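Local coordinates for imine reductase (Amycolatopsis orientalis, PDB 5A9R) that reduces imines to amines, probably with NADPH as the hydride donor, and belongs to the HIBADH-related family of dehydrogenases, at the interface of chains A and B. Sequence-based numbering; all coordinates share one arbitrary frame. Chains: chain A/B, Imine reductase.

The interface of chains A and B. Residues chain A 184, 187, 191, 261-262, 265; chain B 173, 176, 180.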
ATOM      1  N   GLY A 184       5.711   4.155  -2.904  1.00 14.99           N
ATOM      2  CA  GLY A 184       4.583   4.778  -3.612  1.00 14.92           C
ATOM      3  C   GLY A 184       4.015   5.942  -2.856  1.00 15.45           C
ATOM      4  O   GLY A 184       3.811   7.034  -3.442  1.00 16.56           O
ATOM      5  N   HIS A 187       6.422   8.970  -3.272  1.00 16.72           N
ATOM      6  CA  HIS A 187       6.292   9.661  -4.555  1.00 17.07           C
ATOM      7  C   HIS A 187       5.022  10.519  -4.611  1.00 14.72           C
ATOM      8  O   HIS A 187       5.037  11.668  -5.041  1.00 16.30           O
ATOM      9  CB  HIS A 187       6.332   8.642  -5.718  1.00 16.58           C
ATOM     10  CG  HIS A 187       6.350   9.297  -7.017  1.00 19.61           C
ATOM     11  ND1 HIS A 187       5.281   9.336  -7.858  1.00 18.42           N
ATOM     12  CD2 HIS A 187       7.319  10.071  -7.588  1.00 21.65           C
ATOM     13  CE1 HIS A 187       5.581  10.091  -8.899  1.00 21.16           C
ATOM     14  NE2 HIS A 187       6.784  10.582  -8.737  1.00 22.48           N
ATOM     15  N   LEU A 191       4.712  14.564  -4.965  1.00 15.27           N
ATOM     16  CA  LEU A 191       3.818  15.169  -5.953  1.00 17.47           C
ATOM     17  C   LEU A 191       2.874  16.213  -5.361  1.00 17.92           C
ATOM     18  O   LEU A 191       2.886  17.393  -5.780  1.00 17.85           O
ATOM     19  CB  LEU A 191       2.965  14.151  -6.684  1.00 18.58           C
ATOM     20  CG  LEU A 191       3.648  13.402  -7.780  1.00 21.22           C
ATOM     21  CD1 LEU A 191       2.922  12.138  -8.198  1.00 20.84           C
ATOM     22  CD2 LEU A 191       3.869  14.343  -8.982  1.00 23.34           C
ATOM     23  N   ILE A 261       9.987   6.436  -9.667  1.00 20.38           N
ATOM     24  CA  ILE A 261       8.958   5.477  -9.243  1.00 21.39           C
ATOM     25  C   ILE A 261       7.983   5.070 -10.340  1.00 18.92           C
ATOM     26  O   ILE A 261       7.910   3.906 -10.723  1.00 20.58           O
ATOM     27  CB  ILE A 261       8.317   5.935  -7.886  1.00 22.31           C
ATOM     28  CG1 ILE A 261       9.295   5.892  -6.690  1.00 27.78           C
ATOM     29  CG2 ILE A 261       6.981   5.259  -7.621  1.00 23.40           C
ATOM     30  CD1 ILE A 261       9.667   4.501  -6.327  1.00 32.10           C
ATOM     31  N   PRO A 262       7.290   6.052 -10.971  1.00 18.57           N
ATOM     32  CA  PRO A 262       6.403   5.689 -12.057  1.00 19.68           C
ATOM     33  C   PRO A 262       7.107   5.090 -13.261  1.00 20.26           C
ATOM     34  O   PRO A 262       6.510   4.251 -13.934  1.00 21.80           O
ATOM     35  CB  PRO A 262       5.598   6.969 -12.347  1.00 20.71           C
ATOM     36  CG  PRO A 262       6.515   8.051 -11.816  1.00 20.74           C
ATOM     37  CD  PRO A 262       7.206   7.492 -10.622  1.00 19.67           C
ATOM     38  N   ASN A 265       7.682   1.493 -12.516  1.00 24.59           N
ATOM     39  CA  ASN A 265       6.393   0.843 -12.668  1.00 21.55           C
ATOM     40  C   ASN A 265       5.974   0.583 -14.108  1.00 25.94           C
ATOM     41  O   ASN A 265       5.470  -0.503 -14.489  1.00 24.90           O
ATOM     42  CB  ASN A 265       5.317   1.632 -11.850  1.00 21.83           C
ATOM     43  CG  ASN A 265       5.459   1.459 -10.323  1.00 22.86           C
ATOM     44  OD1 ASN A 265       5.988   0.471  -9.820  1.00 26.63           O
ATOM     45  ND2 ASN A 265       5.040   2.440  -9.564  1.00 21.18           N
TER
ATOM     46  N   ALA B 173      -1.159  11.550  -7.796  1.00 16.67           N
ATOM     47  CA  ALA B 173      -0.382  11.078  -6.630  1.00 15.67           C
ATOM     48  C   ALA B 173      -0.937   9.772  -6.102  1.00 16.03           C
ATOM     49  O   ALA B 173      -0.209   8.785  -5.841  1.00 16.13           O
ATOM     50  CB  ALA B 173      -0.421  12.171  -5.573  1.00 16.07           C
ATOM     51  N   SER B 176      -0.268   6.904  -8.402  1.00 15.20           N
ATOM     52  CA  SER B 176       1.154   6.503  -8.344  1.00 15.64           C
ATOM     53  C   SER B 176       1.378   5.574  -7.188  1.00 18.49           C
ATOM     54  O   SER B 176       2.027   4.549  -7.262  1.00 16.95           O
ATOM     55  CB  SER B 176       2.004   7.739  -8.281  1.00 17.36           C
ATOM     56  OG  SER B 176       3.380   7.387  -8.428  1.00 18.25           O
ATOM     57  N   SER B 180       2.512   1.310  -7.149  1.00 14.85           N
ATOM     58  CA  SER B 180       3.584   0.803  -6.350  1.00 15.67           C
ATOM     59  C   SER B 180       3.113  -0.225  -5.301  1.00 17.24           C
ATOM     60  O   SER B 180       3.682  -1.323  -5.078  1.00 16.30           O
ATOM     61  CB  SER B 180       4.280   1.932  -5.648  1.00 18.14           C
ATOM     62  OG  SER B 180       5.228   2.637  -6.508  1.00 21.02           O
TER
HETATM   63  O   HOH W   1       3.692   4.904  -9.670  1.00 22.17           O
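A:Asn265 and B:Ser180 meet across the dimer through an almost straight hydrogen bond, the amide nitrogen ND2 giving an N-H to the hydroxyl OG over 3.1 Å (169° at the hydrogen). The serine oxygen lies in the plane of the amide, and the same hydroxyl rests against the methyl CG2 of A:Ile261. ND2 also bonds a water whose oxygen lies 2.8 Å from it; OG and the backbone O of B:Ser176 hold that water from chain B. With an alanine at A:Asn265 the B:Ser180 hydroxyl is likely to lose its amide donor, and the water its tie to that side chain.

One helical turn away, B:Ser176 turns its OG anti to its own backbone N (chi1 -171°), toward A:His187, and hydrogen-bonds ring nitrogen ND1 at 2.8 Å, more bent (140° at the hydrogen) than the amide bond; the structure alone does not show which gives the hydrogen. The serine CB lies in the ring plane at the imidazole edge, while CD of A:Pro262, from the histidine's own chain, sits 3.5 Å above one face, near the rim, and probably helps to fix the ring's tilt.

The missing side chain of A:Gly184 probably lets the helices come close, its CA 3.5 Å from CB of B:Ser180. Farther along, CD1 of A:Leu191 touches CA of B:Ala173. The example shows polar side chains linking closely packed helices. Helix 166-193 of chain B lies against its counterpart and helix 260-277 of chain A, within the two-fold interface of the helical C-terminal regions.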